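Local coordinates for protein carbohydrate binding module (Escherichia coli, PDB 2XFD) that binds carbohydrates, probably in a calcium-dependent manner, as a non-catalytic module, with a cellobiose held directly against a bound calcium ion, at residues T34-Y39 / D61-Y66; E98-H101 / Y105-F108; S17-V22 / V27-L32. All blocks are in the same frame, centred on the assembly; numbering follows the deposited sequence.

Interaction 1 (T34-Y39 / D61-Y66); sequences TAMQDY and DVQVDY. With CA (calcium ion), chain D; CA (calcium ion), chain C.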
loop_
_atom_site.group_PDB
_atom_site.type_symbol
_atom_site.label_atom_id
_atom_site.label_comp_id
_atom_site.label_asym_id
_atom_site.label_seq_id
_atom_site.Cartn_x
_atom_site.Cartn_y
_atom_site.Cartn_z
ATOM N N THR A 34 7.946 2.291 12.204
ATOM C CA THR A 34 7.721 0.945 12.605
ATOM C C THR A 34 6.371 0.724 13.299
ATOM O O THR A 34 6.103 -0.374 13.778
ATOM C CB THR A 34 8.846 0.396 13.488
ATOM O OG1 THR A 34 8.833 1.218 14.672
ATOM C CG2 THR A 34 10.154 0.432 12.817
ATOM N N ALA A 35 5.526 1.745 13.389
ATOM C CA ALA A 35 4.193 1.656 13.957
ATOM C C ALA A 35 3.211 2.164 12.929
ATOM O O ALA A 35 3.470 3.056 12.155
ATOM C CB ALA A 35 4.037 2.411 15.257
ATOM N N MET A 36 1.976 1.633 13.015
ATOM C CA MET A 36 0.913 2.134 12.136
ATOM C C MET A 36 0.712 3.575 12.329
ATOM O O MET A 36 0.551 4.067 13.471
ATOM C CB MET A 36 -0.407 1.376 12.406
ATOM C CG MET A 36 -0.420 -0.078 11.981
ATOM S SD MET A 36 -0.323 -0.214 10.202
ATOM C CE MET A 36 -0.348 -1.965 10.038
ATOM N N GLN A 37 0.638 4.331 11.234
ATOM C CA GLN A 37 0.368 5.749 11.238
ATOM C C GLN A 37 -0.458 6.074 10.002
ATOM O O GLN A 37 -0.479 5.310 9.041
ATOM C CB GLN A 37 1.606 6.652 11.275
ATOM C CG GLN A 37 2.497 6.425 12.489
ATOM C CD GLN A 37 1.970 6.798 13.829
ATOM O OE1 GLN A 37 2.654 6.480 14.844
ATOM N NE2 GLN A 37 0.881 7.431 13.907
ATOM N N ASP A 38 -1.103 7.230 10.029
ATOM C CA ASP A 38 -1.892 7.729 8.924
ATOM C C ASP A 38 -1.135 8.670 8.043
ATOM O O ASP A 38 -0.386 9.540 8.556
ATOM C CB ASP A 38 -3.091 8.510 9.436
ATOM C CG ASP A 38 -4.110 7.701 10.090
ATOM O OD1 ASP A 38 -4.126 6.485 10.035
ATOM O OD2 ASP A 38 -5.038 8.373 10.695
ATOM N N TYR A 39 -1.287 8.554 6.755
ATOM C CA TYR A 39 -0.650 9.367 5.744
ATOM C C TYR A 39 -1.733 9.811 4.783
ATOM O O TYR A 39 -2.416 8.961 4.204
ATOM C CB TYR A 39 0.412 8.528 4.992
ATOM C CG TYR A 39 1.501 7.983 5.898
ATOM C CD1 TYR A 39 2.632 8.703 6.129
ATOM C CD2 TYR A 39 1.337 6.799 6.591
ATOM C CE1 TYR A 39 3.622 8.258 7.017
ATOM C CE2 TYR A 39 2.299 6.362 7.462
ATOM C CZ TYR A 39 3.462 7.081 7.679
ATOM O OH TYR A 39 4.410 6.690 8.561
ATOM N N ASP A 61 9.989 -4.624 5.024
ATOM C CA ASP A 61 8.676 -5.138 4.629
ATOM C C ASP A 61 7.640 -4.090 5.058
ATOM O O ASP A 61 7.889 -3.314 5.989
ATOM C CB ASP A 61 8.350 -6.468 5.368
ATOM C CG ASP A 61 9.240 -7.610 5.009
ATOM O OD1 ASP A 61 9.704 -8.292 5.974
ATOM O OD2 ASP A 61 9.431 -7.874 3.817
ATOM N N VAL A 62 6.473 -4.103 4.399
ATOM C CA VAL A 62 5.400 -3.144 4.694
ATOM C C VAL A 62 4.138 -3.883 5.090
ATOM O O VAL A 62 3.765 -4.898 4.472
ATOM C CB VAL A 62 5.155 -2.258 3.484
ATOM C CG1 VAL A 62 3.902 -1.400 3.658
ATOM C CG2 VAL A 62 6.394 -1.368 3.201
ATOM N N GLN A 63 3.453 -3.364 6.097
ATOM C CA GLN A 63 2.114 -3.829 6.496
ATOM C C GLN A 63 1.171 -2.629 6.305
ATOM O O GLN A 63 1.318 -1.626 6.981
ATOM C CB GLN A 63 2.096 -4.353 7.912
ATOM C CG GLN A 63 0.792 -5.005 8.308
ATOM C CD GLN A 63 0.677 -5.351 9.769
ATOM O OE1 GLN A 63 1.501 -4.998 10.602
ATOM N NE2 GLN A 63 -0.306 -6.081 10.096
ATOM N N VAL A 64 0.196 -2.784 5.410
ATOM C CA VAL A 64 -0.847 -1.786 5.165
ATOM C C VAL A 64 -2.099 -2.260 5.826
ATOM O O VAL A 64 -2.626 -3.303 5.503
ATOM C CB VAL A 64 -1.062 -1.592 3.615
ATOM C CG1 VAL A 64 -2.115 -0.501 3.414
ATOM C CG2 VAL A 64 0.196 -1.311 2.889
ATOM N N ASP A 65 -2.580 -1.506 6.787
ATOM C CA ASP A 65 -3.825 -1.866 7.450
ATOM C C ASP A 65 -5.022 -1.696 6.520
ATOM O O ASP A 65 -5.828 -2.633 6.295
ATOM C CB ASP A 65 -4.021 -1.090 8.766
ATOM C CG ASP A 65 -5.090 -1.632 9.663
ATOM O OD1 ASP A 65 -5.829 -2.520 9.272
ATOM O OD2 ASP A 65 -5.191 -1.128 10.813
ATOM N N TYR A 66 -5.158 -0.516 5.972
ATOM C CA TYR A 66 -6.287 -0.095 5.199
ATOM C C TYR A 66 -5.944 1.233 4.538
ATOM O O TYR A 66 -4.971 1.896 4.900
ATOM C CB TYR A 66 -7.606 0.004 6.024
ATOM C CG TYR A 66 -7.518 0.951 7.209
ATOM C CD1 TYR A 66 -7.552 2.303 7.068
ATOM C CD2 TYR A 66 -7.443 0.450 8.492
ATOM C CE1 TYR A 66 -7.538 3.157 8.167
ATOM C CE2 TYR A 66 -7.405 1.276 9.580
ATOM C CZ TYR A 66 -7.444 2.635 9.408
ATOM O OH TYR A 66 -7.384 3.467 10.530
HETATM CA CA CA D . -6.638 -4.264 7.969
HETATM CA CA CA C . 11.080 -7.675 2.165
HETATM O O HOH W 1 -6.835 5.939 10.097
HETATM O O HOH W 2 13.149 -8.128 3.261
HETATM O O HOH W 3 -7.506 -4.673 10.143
#
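The apolar part of this contact is the work of Met36, whose methyl reaches the strand of Gln63 and Asp65. Its chain bends at CG (chi2 -67°), and this kink brings CE against the strand, 3.5 Å from Gln63 O and equally close to Gln63 CD. The glutamine runs out straight and the two chains cross at about a right angle, with the methyl against Gln63 CG and CD. The sulfur borders the next acidic residue, with SD 4.1 Å from Asp65 CB. Met36 also rests on Arg8 and Arg10 of strand 4-11, which lies between the two strands in the sheet.

The polar contact between the segments goes through water. Asp38 OD1 accepts a hydrogen bond of 2.8 Å from a water that is also hydrogen-bonded to Tyr66 OH at 2.6 Å, in the plane of the tyrosine ring at its edge. Arg8 is a salt-bridge partner of the same OD1.

Metal bonds come third. Asp65 gives one calcium ion both its backbone O, at 2.5 Å, and its carboxylate OD1, at 2.3 Å, in a site completed by Gln75, Glu77, Glu98 and a water. At the other end of the strand Asp61 OD2 holds the second calcium, 2.3 Å away, in the glycan pocket.

A gap is likely to open over Gln63 CG and CD and Asp65 CB, where the CE methyl and sulfur now lie, if Met36 is cut back to an alanine. The chemistry is thus a thioether methyl and sulfur laid against polar chains that are already tied down: Asp65 by two bonds to its calcium, Gln63 by a hydrogen bond from Arg10 to its OE1.

Interaction 2 (E98-H101 / Y105-F108); sequences EWLH and YISF. With CA (calcium ion), chain C; CA (calcium ion), chain D; BGC (beta-D-glucopyranose), chain B; BGC (beta-D-glucopyranose), chain E.
Leu100 and Ile106 point their side chains at each other and cross at a slant, Leu100 CD2 lying 3.9 Å from Ile106 CG1. The same methyl presses on the backbone of the facing strand, 3.8 Å from Tyr105 C. Ile106 answers with its other end: CG1 stands anti to the carbonyl carbon (chi1 -53°), and the chain carries CD1 to 4.0 Å from Glu98 O. Val64 packs on Ile106 and Phe53 on Leu100, extending the apolar cluster.

The flanking residues Glu98 and His101 turn to the metals. Glu98 starts away from the strand of Ile106 and runs out extended until OE2 binds a calcium ion at 2.3 Å, while its OE1 takes a hydrogen bond from Gln63. His101 contributes its backbone O to the second calcium, also at 2.3 Å, and that ion grips one glucose unit through its O2 at 2.6 Å and O3 at 2.5 Å. The histidine ring has O6 of the other glucose over one face, 3.4 Å above the plane and towards the rim.

Chemically, then, a short strand is seated on the core by aliphatic packing while the residues flanking it, Glu98 and His101, serve separate calcium sites, one of them coordinating sugar hydroxyls directly.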
loop_
_atom_site.group_PDB
_atom_site.type_symbol
_atom_site.label_atom_id
_atom_site.label_comp_id
_atom_site.label_asym_id
_atom_site.label_seq_id
_atom_site.Cartn_x
_atom_site.Cartn_y
_atom_site.Cartn_z
ATOM N N GLU A 98 -2.511 -7.791 4.063
ATOM C CA GLU A 98 -1.944 -6.522 4.457
ATOM C C GLU A 98 -0.515 -6.339 4.054
ATOM O O GLU A 98 0.008 -5.226 4.087
ATOM C CB GLU A 98 -2.071 -6.345 5.964
ATOM C CG GLU A 98 -3.494 -6.235 6.444
ATOM C CD GLU A 98 -3.651 -6.009 7.927
ATOM O OE1 GLU A 98 -2.814 -6.564 8.689
ATOM O OE2 GLU A 98 -4.596 -5.335 8.354
ATOM N N TRP A 99 0.215 -7.432 3.750
ATOM C CA TRP A 99 1.666 -7.367 3.645
ATOM C C TRP A 99 2.161 -7.159 2.209
ATOM O O TRP A 99 1.699 -7.797 1.284
ATOM C CB TRP A 99 2.249 -8.673 4.195
ATOM C CG TRP A 99 2.137 -8.710 5.686
ATOM C CD1 TRP A 99 1.105 -9.182 6.422
ATOM C CD2 TRP A 99 3.043 -8.113 6.617
ATOM N NE1 TRP A 99 1.310 -8.996 7.759
ATOM C CE2 TRP A 99 2.521 -8.346 7.919
ATOM C CE3 TRP A 99 4.287 -7.452 6.503
ATOM C CZ2 TRP A 99 3.186 -7.910 9.078
ATOM C CZ3 TRP A 99 4.902 -7.061 7.651
ATOM C CH2 TRP A 99 4.338 -7.312 8.923
ATOM N N LEU A 100 3.196 -6.366 2.160
ATOM C CA LEU A 100 4.047 -6.242 0.974
ATOM C C LEU A 100 5.439 -6.618 1.423
ATOM O O LEU A 100 6.158 -5.842 2.064
ATOM C CB LEU A 100 4.013 -4.843 0.386
ATOM C CG LEU A 100 2.664 -4.401 -0.188
ATOM C CD1 LEU A 100 2.597 -2.908 -0.376
ATOM C CD2 LEU A 100 2.379 -5.184 -1.484
ATOM N N HIS A 101 5.853 -7.839 1.094
ATOM C CA HIS A 101 7.219 -8.349 1.415
ATOM C C HIS A 101 8.189 -7.983 0.334
ATOM O O HIS A 101 9.370 -7.654 0.580
ATOM C CB HIS A 101 7.168 -9.846 1.626
ATOM C CG HIS A 101 6.272 -10.269 2.729
ATOM N ND1 HIS A 101 6.509 -10.154 4.094
ATOM C CD2 HIS A 101 5.084 -10.876 2.607
ATOM C CE1 HIS A 101 5.489 -10.712 4.746
ATOM N NE2 HIS A 101 4.613 -11.125 3.845
ATOM N N TYR A 105 2.472 -3.985 -5.069
ATOM C CA TYR A 105 1.396 -3.103 -4.651
ATOM C C TYR A 105 0.155 -3.875 -4.247
ATOM O O TYR A 105 -0.051 -5.000 -4.653
ATOM C CB TYR A 105 1.054 -2.082 -5.760
ATOM C CG TYR A 105 0.516 -2.697 -7.037
ATOM C CD1 TYR A 105 1.316 -2.948 -8.123
ATOM C CD2 TYR A 105 -0.779 -3.096 -7.145
ATOM C CE1 TYR A 105 0.789 -3.543 -9.311
ATOM C CE2 TYR A 105 -1.271 -3.662 -8.298
ATOM C CZ TYR A 105 -0.513 -3.870 -9.332
ATOM O OH TYR A 105 -1.037 -4.408 -10.496
ATOM N N ILE A 106 -0.681 -3.199 -3.500
ATOM C CA ILE A 106 -2.065 -3.594 -3.220
ATOM C C ILE A 106 -2.957 -2.688 -4.011
ATOM O O ILE A 106 -2.809 -1.451 -3.938
ATOM C CB ILE A 106 -2.401 -3.556 -1.727
ATOM C CG1 ILE A 106 -1.396 -4.360 -0.925
ATOM C CG2 ILE A 106 -3.811 -4.040 -1.528
ATOM C CD1 ILE A 106 -1.475 -4.204 0.551
ATOM N N SER A 107 -3.901 -3.240 -4.769
ATOM C CA SER A 107 -4.880 -2.458 -5.499
ATOM C C SER A 107 -6.154 -2.356 -4.719
ATOM O O SER A 107 -6.693 -3.323 -4.239
ATOM C CB SER A 107 -5.218 -3.115 -6.820
ATOM O OG SER A 107 -6.245 -2.430 -7.487
ATOM N N PHE A 108 -6.671 -1.116 -4.591
ATOM C CA PHE A 108 -7.872 -0.823 -3.816
ATOM C C PHE A 108 -9.054 -0.408 -4.699
ATOM O O PHE A 108 -10.058 0.075 -4.222
ATOM C CB PHE A 108 -7.616 0.263 -2.769
ATOM C CG PHE A 108 -6.662 -0.192 -1.693
ATOM C CD1 PHE A 108 -5.304 -0.109 -1.840
ATOM C CD2 PHE A 108 -7.137 -0.677 -0.503
ATOM C CE1 PHE A 108 -4.455 -0.528 -0.852
ATOM C CE2 PHE A 108 -6.312 -1.067 0.504
ATOM C CZ PHE A 108 -4.952 -1.011 0.349
HETATM CA CA CA C . 11.080 -7.675 2.165
HETATM CA CA CA D . -6.638 -4.264 7.969
HETATM C C2 BGC B . 11.533 -10.978 1.502
HETATM C C3 BGC B . 11.623 -10.279 0.157
HETATM C C4 BGC B . 12.506 -11.059 -0.831
HETATM C C5 BGC B . 11.969 -12.476 -0.920
HETATM C C6 BGC B . 12.695 -13.452 -1.874
HETATM C C1 BGC B . 11.131 -12.422 1.331
HETATM O O2 BGC B . 10.656 -10.190 2.335
HETATM O O3 BGC B . 12.186 -8.985 0.390
HETATM O O4 BGC B . 12.444 -10.498 -2.116
HETATM O O5 BGC B . 11.969 -13.034 0.362
HETATM O O6 BGC B . 14.021 -13.564 -1.400
HETATM C C2 BGC E . 11.095 -16.653 3.133
HETATM C C3 BGC E . 11.639 -15.324 2.684
HETATM C C4 BGC E . 10.562 -14.243 2.630
HETATM C C5 BGC E . 9.771 -14.290 3.879
HETATM C C6 BGC E . 8.701 -13.259 3.813
HETATM C C1 BGC E . 10.333 -16.440 4.428
HETATM O O1 BGC E . 9.861 -17.607 5.059
HETATM O O2 BGC E . 12.138 -17.601 3.254
HETATM O O3 BGC E . 12.256 -15.439 1.404
HETATM O O4 BGC E . 11.202 -13.065 2.611
HETATM O O5 BGC E . 9.237 -15.616 4.078
HETATM O O6 BGC E . 7.910 -13.317 4.966
HETATM O O HOH W 2 13.149 -8.128 3.261
HETATM O O HOH W 3 -7.506 -4.673 10.143
#

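Interaction 3 (S17-V22 / V27-L32); sequences SVSLQV and VQTWTL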
loop_
_atom_site.group_PDB
_atom_site.type_symbol
_atom_site.label_atom_id
_atom_site.label_comp_id
_atom_site.label_asym_id
_atom_site.label_seq_id
_atom_site.Cartn_x
_atom_site.Cartn_y
_atom_site.Cartn_z
ATOM N N SER A 17 9.736 2.678 1.993
ATOM C CA SER A 17 9.075 3.710 1.206
ATOM C C SER A 17 7.853 3.163 0.511
ATOM O O SER A 17 7.913 2.093 -0.127
ATOM C CB SER A 17 10.015 4.321 0.182
ATOM O OG SER A 17 9.408 5.410 -0.494
ATOM N N VAL A 18 6.738 3.863 0.600
ATOM C CA VAL A 18 5.548 3.541 -0.146
ATOM C C VAL A 18 5.114 4.735 -0.981
ATOM O O VAL A 18 5.329 5.911 -0.639
ATOM C CB VAL A 18 4.390 3.071 0.723
ATOM C CG1 VAL A 18 4.744 1.763 1.367
ATOM C CG2 VAL A 18 3.951 4.129 1.712
ATOM N N SER A 19 4.445 4.416 -2.056
ATOM C CA SER A 19 3.823 5.388 -2.959
ATOM C C SER A 19 2.336 5.118 -3.069
ATOM O O SER A 19 1.917 4.006 -3.338
ATOM C CB SER A 19 4.467 5.258 -4.334
ATOM O OG SER A 19 5.820 5.649 -4.296
ATOM N N LEU A 20 1.574 6.177 -2.913
ATOM C CA LEU A 20 0.148 6.168 -3.257
ATOM C C LEU A 20 0.037 6.519 -4.748
ATOM O O LEU A 20 0.506 7.599 -5.130
ATOM C CB LEU A 20 -0.596 7.222 -2.424
ATOM C CG LEU A 20 -2.046 7.373 -2.779
ATOM C CD1 LEU A 20 -2.900 6.148 -2.557
ATOM C CD2 LEU A 20 -2.625 8.546 -1.997
ATOM N N GLN A 21 -0.553 5.644 -5.514
ATOM C CA GLN A 21 -0.683 5.819 -6.963
ATOM C C GLN A 21 -2.146 5.813 -7.363
ATOM O O GLN A 21 -2.933 5.053 -6.772
ATOM C CB GLN A 21 0.047 4.692 -7.680
ATOM C CG GLN A 21 1.504 4.578 -7.318
ATOM C CD GLN A 21 2.144 3.353 -7.956
ATOM O OE1 GLN A 21 1.586 2.269 -7.979
ATOM N NE2 GLN A 21 3.336 3.521 -8.377
ATOM N N VAL A 22 -2.512 6.599 -8.342
ATOM C CA VAL A 22 -3.847 6.583 -8.877
ATOM C C VAL A 22 -3.719 6.533 -10.409
ATOM O O VAL A 22 -3.091 7.443 -11.007
ATOM C CB VAL A 22 -4.691 7.753 -8.410
ATOM C CG1 VAL A 22 -6.059 7.684 -9.054
ATOM C CG2 VAL A 22 -4.824 7.740 -6.920
ATOM N N VAL A 27 0.857 9.928 -6.557
ATOM C CA VAL A 27 0.277 11.067 -5.871
ATOM C C VAL A 27 1.146 11.571 -4.761
ATOM O O VAL A 27 1.358 12.790 -4.597
ATOM C CB VAL A 27 -1.155 10.693 -5.309
ATOM C CG1 VAL A 27 -1.717 11.816 -4.462
ATOM C CG2 VAL A 27 -2.073 10.376 -6.479
ATOM N N GLN A 28 1.726 10.677 -3.977
ATOM C CA GLN A 28 2.586 11.060 -2.858
ATOM C C GLN A 28 3.404 9.844 -2.486
ATOM O O GLN A 28 2.938 8.718 -2.614
ATOM C CB GLN A 28 1.772 11.539 -1.677
ATOM C CG GLN A 28 2.557 12.134 -0.484
ATOM C CD GLN A 28 3.423 13.264 -0.880
ATOM O OE1 GLN A 28 3.004 14.361 -0.842
ATOM N NE2 GLN A 28 4.614 12.977 -1.318
ATOM N N THR A 29 4.623 10.066 -2.019
ATOM C CA THR A 29 5.468 9.045 -1.446
ATOM C C THR A 29 5.736 9.395 0.020
ATOM O O THR A 29 5.837 10.578 0.360
ATOM C CB THR A 29 6.739 8.918 -2.247
ATOM O OG1 THR A 29 7.586 10.020 -2.116
ATOM C CG2 THR A 29 6.437 8.597 -3.664
ATOM N N TRP A 30 5.896 8.373 0.846
ATOM C CA TRP A 30 6.183 8.485 2.257
ATOM C C TRP A 30 7.222 7.481 2.670
ATOM O O TRP A 30 7.223 6.345 2.197
ATOM C CB TRP A 30 4.920 8.293 3.078
ATOM C CG TRP A 30 3.873 9.306 2.846
ATOM C CD1 TRP A 30 3.866 10.597 3.302
ATOM C CD2 TRP A 30 2.600 9.130 2.218
ATOM N NE1 TRP A 30 2.734 11.246 2.963
ATOM C CE2 TRP A 30 1.924 10.352 2.315
ATOM C CE3 TRP A 30 1.952 8.030 1.618
ATOM C CZ2 TRP A 30 0.629 10.520 1.842
ATOM C CZ3 TRP A 30 0.679 8.205 1.125
ATOM C CH2 TRP A 30 0.016 9.446 1.296
ATOM N N THR A 31 8.043 7.860 3.623
ATOM C CA THR A 31 8.809 6.904 4.389
ATOM C C THR A 31 8.003 6.518 5.630
ATOM O O THR A 31 7.405 7.376 6.266
ATOM C CB THR A 31 10.169 7.519 4.837
ATOM O OG1 THR A 31 10.868 8.018 3.722
ATOM C CG2 THR A 31 11.028 6.464 5.546
ATOM N N LEU A 32 7.932 5.230 5.927
ATOM C CA LEU A 32 7.158 4.703 7.030
ATOM C C LEU A 32 7.960 4.601 8.312
ATOM O O LEU A 32 9.191 4.535 8.277
ATOM C CB LEU A 32 6.550 3.369 6.663
ATOM C CG LEU A 32 5.620 3.366 5.430
ATOM C CD1 LEU A 32 5.091 2.012 5.178
ATOM C CD2 LEU A 32 4.499 4.352 5.566
HETATM O O HOH W 4 10.366 7.549 0.913
#
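Ser17 to Val22 pairs with Val27 to Leu32 in an antiparallel arrangement, the strand axes 4.8 Å apart and their directions 166° from one another. Val18 and Trp30 form a hydrogen-bonded pair, each N bonded to the other's O, and Leu20 N bonds to Gln28 O. Leu20 O then takes Val27 N at 2.8 Å instead of the amide of Gln28, which leaves Val27 and Gln28 both opposite Leu20.

On the inner face sit Val18, Leu20 and the indole of Trp30. Leu20 CB comes to 3.9 Å from Trp30 CZ3, while Val18 CG2 approaches the ring at its edge. Val18 also crosses Leu32 at about a right angle, with its CG1 3.8 Å from Leu32 CD1. Gln28 folds over one face of the indole, its CG standing 3.2 Å above the plane of the Trp30 ring, near the rim. The NE2 of Gln28 makes a weak bond to Thr29 O. Towards the turn, Val27 CG2 meets Val22 CG2 at 3.8 Å, and Val27 CG1 runs beside the end of Leu20.

The other face is polar. Ser19 OG and Thr29 CG2 are pressed together at 3.1 Å, a tight fit set by both torsions: each of these atoms lies anti to its own carbonyl carbon (chi1 of Ser19 -66°). Further along, one water joins Ser17 OG to Thr31 OG1.

Leu20, Trp30 and Leu32 go on to touch Ile5, Val7 and Ala9, respectively, of strand 4-11 in the opposing sheet, and strand 17-22 takes backbone bonds from strand 48-53 along its other side. This is a beta hairpin with a classic bulge at Val27 and Gln28, whose strand 25-31 is the outermost strand of a four-stranded sheet in a beta sandwich.

Along the chain interaction 3 comes first, then interaction 1, then interaction 2, with centres about 11 to 12 Å apart. Interaction 1 lies on the five-stranded sheet, and interaction 2 shares it through strand 99-100, which pairs with strand 62-69. Its other strand, 104-110, is an outer strand of the four-stranded sheet, whose other outermost strand, 25-31, belongs to the hairpin of interaction 3. Tyr39 and Val62 meet Leu32 across the sandwich. Each calcium takes a ligand from both contacts 1 and 2: Asp61 and His101 at the sugar, Asp65 and Glu98 at the ion away from it. Interaction 3 lies farther off, the Val18 side chain about 11 Å from a calcium and about 13 Å from a glucose.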